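Long-range contact in alpha-2,3-sialyltransferase (Campylobacter jejuni, PDB 2P2V), which probably transfers sialic acid from a CMP-activated donor to galactose-containing acceptors in alpha-2,3 linkage, this chain being the N-terminal catalytic part of a longer membrane protein: residues Y52-K61 and L250-I261. Numbering follows the deposited sequence.
Sequences YFEDKYYLGK and LENKHNNSINDI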
loop_
_atom_site.group_PDB
_atom_site.type_symbol
_atom_site.label_atom_id
_atom_site.label_comp_id
_atom_site.label_asym_id
_atom_site.label_seq_id
_atom_site.Cartn_x
_atom_site.Cartn_y
_atom_site.Cartn_z
ATOM N N TYR A 52 -32.316 11.196 14.173
ATOM C CA TYR A 52 -32.554 11.394 15.613
ATOM C C TYR A 52 -33.270 12.723 15.902
ATOM O O TYR A 52 -33.665 12.982 17.058
ATOM C CB TYR A 52 -31.223 11.377 16.395
ATOM C CG TYR A 52 -30.147 12.226 15.764
ATOM C CD1 TYR A 52 -29.314 11.702 14.767
ATOM C CD2 TYR A 52 -29.957 13.540 16.156
ATOM C CE1 TYR A 52 -28.363 12.446 14.161
ATOM C CE2 TYR A 52 -29.003 14.307 15.546
ATOM C CZ TYR A 52 -28.191 13.761 14.551
ATOM O OH TYR A 52 -27.207 14.515 13.951
ATOM N N PHE A 53 -33.411 13.542 14.875
ATOM C CA PHE A 53 -34.278 14.730 14.934
ATOM C C PHE A 53 -35.748 14.339 15.175
ATOM O O PHE A 53 -36.541 15.169 15.658
ATOM C CB PHE A 53 -34.195 15.530 13.643
ATOM C CG PHE A 53 -33.027 16.504 13.556
ATOM C CD1 PHE A 53 -31.760 16.178 14.042
ATOM C CD2 PHE A 53 -33.197 17.739 12.933
ATOM C CE1 PHE A 53 -30.684 17.063 13.901
ATOM C CE2 PHE A 53 -32.121 18.668 12.820
ATOM C CZ PHE A 53 -30.871 18.314 13.307
ATOM N N GLU A 54 -36.107 13.085 14.873
ATOM C CA GLU A 54 -37.475 12.583 15.083
ATOM C C GLU A 54 -37.940 12.784 16.518
ATOM O O GLU A 54 -37.187 12.539 17.466
ATOM C CB GLU A 54 -37.601 11.088 14.682
ATOM C CG GLU A 54 -36.868 10.122 15.600
ATOM C CD GLU A 54 -36.932 8.681 15.116
ATOM O OE1 GLU A 54 -37.514 8.465 14.030
ATOM O OE2 GLU A 54 -36.417 7.757 15.826
ATOM N N ASP A 55 -39.200 13.215 16.667
ATOM C CA ASP A 55 -39.796 13.511 17.983
ATOM C C ASP A 55 -40.386 12.257 18.641
ATOM O O ASP A 55 -40.657 12.225 19.844
ATOM C CB ASP A 55 -40.843 14.637 17.834
ATOM C CG ASP A 55 -42.034 14.251 16.948
ATOM O OD1 ASP A 55 -41.861 13.721 15.823
ATOM O OD2 ASP A 55 -43.178 14.501 17.381
ATOM N N LYS A 56 -40.573 11.206 17.856
ATOM C CA LYS A 56 -41.027 9.939 18.409
ATOM C C LYS A 56 -40.197 8.847 17.779
ATOM O O LYS A 56 -39.596 9.039 16.729
ATOM C CB LYS A 56 -42.524 9.681 18.088
ATOM C CG LYS A 56 -43.454 10.850 18.457
ATOM C CD LYS A 56 -44.902 10.566 18.113
ATOM C CE LYS A 56 -45.754 11.729 18.617
ATOM N NZ LYS A 56 -47.151 11.544 18.161
ATOM N N TYR A 57 -40.198 7.684 18.399
ATOM C CA TYR A 57 -39.481 6.570 17.839
ATOM C C TYR A 57 -40.278 5.930 16.713
ATOM O O TYR A 57 -40.774 4.809 16.885
ATOM C CB TYR A 57 -39.166 5.542 18.908
ATOM C CG TYR A 57 -38.088 5.995 19.877
ATOM C CD1 TYR A 57 -36.737 6.101 19.460
ATOM C CD2 TYR A 57 -38.404 6.325 21.199
ATOM C CE1 TYR A 57 -35.747 6.503 20.337
ATOM C CE2 TYR A 57 -37.415 6.749 22.090
ATOM C CZ TYR A 57 -36.091 6.825 21.646
ATOM O OH TYR A 57 -35.119 7.213 22.511
ATOM N N TYR A 58 -40.335 6.600 15.558
ATOM C CA TYR A 58 -41.154 6.087 14.416
ATOM C C TYR A 58 -40.815 4.688 13.926
ATOM O O TYR A 58 -41.671 4.009 13.339
ATOM C CB TYR A 58 -41.242 7.077 13.272
ATOM C CG TYR A 58 -41.876 8.390 13.690
ATOM C CD1 TYR A 58 -43.281 8.490 13.898
ATOM C CD2 TYR A 58 -41.098 9.534 13.894
ATOM C CE1 TYR A 58 -43.876 9.716 14.304
ATOM C CE2 TYR A 58 -41.686 10.758 14.285
ATOM C CZ TYR A 58 -43.076 10.834 14.486
ATOM O OH TYR A 58 -43.633 12.034 14.874
ATOM N N LEU A 59 -39.574 4.238 14.147
ATOM C CA LEU A 59 -39.203 2.869 13.798
ATOM C C LEU A 59 -38.542 2.122 14.963
ATOM O O LEU A 59 -37.833 1.142 14.767
ATOM C CB LEU A 59 -38.321 2.874 12.547
ATOM C CG LEU A 59 -39.092 2.986 11.236
ATOM C CD1 LEU A 59 -38.108 3.055 10.086
ATOM C CD2 LEU A 59 -40.014 1.752 11.064
ATOM N N GLY A 60 -38.805 2.572 16.189
ATOM C CA GLY A 60 -38.298 1.903 17.373
ATOM C C GLY A 60 -36.885 2.391 17.692
ATOM O O GLY A 60 -36.388 3.344 17.078
ATOM N N LYS A 61 -36.260 1.726 18.661
ATOM C CA LYS A 61 -34.999 2.190 19.244
ATOM C C LYS A 61 -33.795 1.432 18.705
ATOM O O LYS A 61 -32.648 1.876 18.897
ATOM C CB LYS A 61 -35.047 2.032 20.771
ATOM C CG LYS A 61 -36.032 2.952 21.512
ATOM C CD LYS A 61 -35.894 2.761 23.037
ATOM C CE LYS A 61 -34.578 3.395 23.563
ATOM N NZ LYS A 61 -34.175 3.083 24.993
ATOM N N LEU A 250 -45.913 3.025 19.204
ATOM C CA LEU A 250 -45.222 4.243 18.902
ATOM C C LEU A 250 -44.905 4.985 20.195
ATOM O O LEU A 250 -45.806 5.490 20.873
ATOM C CB LEU A 250 -46.058 5.106 17.963
ATOM C CG LEU A 250 -45.451 6.446 17.586
ATOM C CD1 LEU A 250 -44.081 6.235 16.891
ATOM C CD2 LEU A 250 -46.386 7.235 16.702
ATOM N N GLU A 251 -43.614 5.062 20.514
ATOM C CA GLU A 251 -43.123 5.639 21.767
ATOM C C GLU A 251 -42.626 7.071 21.581
ATOM O O GLU A 251 -41.971 7.390 20.585
ATOM C CB GLU A 251 -42.016 4.755 22.334
ATOM C CG GLU A 251 -41.565 5.094 23.750
ATOM C CD GLU A 251 -40.299 4.347 24.165
ATOM O OE1 GLU A 251 -40.052 3.236 23.615
ATOM O OE2 GLU A 251 -39.563 4.876 25.048
ATOM N N ASN A 252 -42.943 7.943 22.538
ATOM C CA ASN A 252 -42.405 9.298 22.492
ATOM C C ASN A 252 -40.947 9.329 22.938
ATOM O O ASN A 252 -40.466 8.429 23.635
ATOM C CB ASN A 252 -43.243 10.282 23.323
ATOM C CG ASN A 252 -44.363 10.916 22.514
ATOM O OD1 ASN A 252 -45.286 10.224 22.050
ATOM N ND2 ASN A 252 -44.284 12.243 22.325
ATOM N N LYS A 253 -40.248 10.364 22.513
ATOM C CA LYS A 253 -38.901 10.610 22.992
ATOM C C LYS A 253 -38.978 11.346 24.338
ATOM O O LYS A 253 -39.770 12.306 24.488
ATOM C CB LYS A 253 -38.138 11.464 21.972
ATOM C CG LYS A 253 -37.896 10.806 20.598
ATOM C CD LYS A 253 -36.508 10.249 20.491
ATOM C CE LYS A 253 -36.052 10.161 19.090
ATOM N NZ LYS A 253 -34.962 11.139 18.790
ATOM N N HIS A 254 -38.159 10.929 25.310
ATOM C CA HIS A 254 -38.002 11.748 26.517
ATOM C C HIS A 254 -37.630 13.173 26.124
ATOM O O HIS A 254 -37.115 13.404 25.031
ATOM C CB HIS A 254 -36.976 11.196 27.502
ATOM C CG HIS A 254 -36.759 12.100 28.675
ATOM N ND1 HIS A 254 -35.701 12.986 28.750
ATOM C CD2 HIS A 254 -37.506 12.314 29.787
ATOM C CE1 HIS A 254 -35.782 13.672 29.877
ATOM N NE2 HIS A 254 -36.871 13.289 30.522
ATOM N N ASN A 255 -37.887 14.128 27.014
ATOM C CA ASN A 255 -37.871 15.539 26.616
ATOM C C ASN A 255 -36.498 16.089 26.283
ATOM O O ASN A 255 -36.342 16.941 25.390
ATOM C CB ASN A 255 -38.522 16.436 27.662
ATOM C CG ASN A 255 -39.301 17.559 27.023
ATOM O OD1 ASN A 255 -38.792 18.672 26.851
ATOM N ND2 ASN A 255 -40.529 17.256 26.613
ATOM N N ASN A 256 -35.511 15.599 27.023
ATOM C CA ASN A 256 -34.151 16.046 26.839
ATOM C C ASN A 256 -33.375 15.092 25.927
ATOM O O ASN A 256 -32.170 14.899 26.087
ATOM C CB ASN A 256 -33.500 16.274 28.200
ATOM C CG ASN A 256 -34.105 17.476 28.916
ATOM O OD1 ASN A 256 -35.304 17.501 29.212
ATOM N ND2 ASN A 256 -33.287 18.491 29.158
ATOM N N SER A 257 -34.101 14.491 24.984
ATOM C CA SER A 257 -33.490 13.744 23.900
ATOM C C SER A 257 -32.564 14.645 23.096
ATOM O O SER A 257 -32.868 15.805 22.861
ATOM C CB SER A 257 -34.573 13.186 22.980
ATOM O OG SER A 257 -35.135 12.045 23.595
ATOM N N ILE A 258 -31.441 14.092 22.646
ATOM C CA ILE A 258 -30.643 14.736 21.606
ATOM C C ILE A 258 -31.526 14.945 20.380
ATOM O O ILE A 258 -32.082 13.980 19.808
ATOM C CB ILE A 258 -29.411 13.853 21.217
ATOM C CG1 ILE A 258 -28.431 13.700 22.405
ATOM C CG2 ILE A 258 -28.727 14.416 19.991
ATOM C CD1 ILE A 258 -27.434 12.553 22.263
ATOM N N ASN A 259 -31.655 16.191 19.972
ATOM C CA ASN A 259 -32.508 16.543 18.857
ATOM C C ASN A 259 -31.835 17.414 17.840
ATOM O O ASN A 259 -32.494 17.930 16.938
ATOM C CB ASN A 259 -33.768 17.260 19.348
ATOM C CG ASN A 259 -33.474 18.603 20.044
ATOM O OD1 ASN A 259 -32.319 18.963 20.338
ATOM N ND2 ASN A 259 -34.545 19.342 20.330
ATOM N N ASP A 260 -30.531 17.632 17.992
ATOM C CA ASP A 260 -29.759 18.409 16.995
ATOM C C ASP A 260 -28.406 17.693 16.940
ATOM O O ASP A 260 -28.073 16.959 17.873
ATOM C CB ASP A 260 -29.602 19.852 17.471
ATOM C CG ASP A 260 -29.193 20.810 16.369
ATOM O OD1 ASP A 260 -28.984 20.369 15.223
ATOM O OD2 ASP A 260 -29.048 22.040 16.667
ATOM N N ILE A 261 -27.697 17.857 15.826
ATOM C CA ILE A 261 -26.358 17.281 15.642
ATOM C C ILE A 261 -25.443 17.910 16.689
ATOM O O ILE A 261 -25.512 19.131 16.917
ATOM C CB ILE A 261 -25.821 17.494 14.183
ATOM C CG1 ILE A 261 -24.517 16.735 13.936
ATOM C CG2 ILE A 261 -25.669 19.045 13.813
ATOM C CD1 ILE A 261 -24.125 16.734 12.425
HETATM O O HOH W 1 -41.796 3.208 19.037
HETATM O O HOH W 2 -35.238 9.290 24.048
HETATM O O HOH W 3 -36.657 5.175 25.742
#
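A single antiparallel beta bridge, with Lys56 and Asn252 as a non-hydrogen-bonded pair, joins two irregular segments on the rim of the sialyltransferase's parallel-sheet, Rossmann-like fold: segment 52-61, which connects strand 44-48 to strand 62-68, and segment 250-261, part of the long loop before helix 268-283. Two backbone bonds make the bridge. Tyr57 N gives a nearly straight bond of 2.8 Å to Glu251 O, and Lys253 N gives a longer one of 3.3 Å to Asp55 O. Beside it a water links the backbones, donating to Tyr57 O and accepting from Glu251 N.

Lys253 has the largest share of the contact. Its CD lies over one face of the Tyr57 ring, 3.9 Å from the centroid, a CH-pi contact; Lys61 CG covers the opposite face. Bends at chi2 (-100°) and chi4 (111°) then carry the ammonium to the carbonyls at the end of the 3-10 segment 52-53, where NZ makes weak hydrogen bonds to Tyr52 O, at 2.8 Å, and Glu54 O. Glu54 CG packs against Lys253 CE at 3.6 Å, the two chains running crosswise, but the Glu54 carboxylate is taken by Arg47 and Tyr89. Tyr57 OH is bonded to Glu88 O, and a water donates to both Tyr57 OH and Ser257 OG.

Toward the bound CMP-sialic acid analogue, Asn259 O sits over one face of Phe53. Asp260 lies alongside that ring with its carboxylate plane nearly perpendicular, held by Ser186 and Asn188. Ile261, its side chain about 6 Å from the ligand, meets the end of Tyr52, whose hydroxyl bonds Gln76: Tyr52 OH packs 3.3 Å from Ile261 CB.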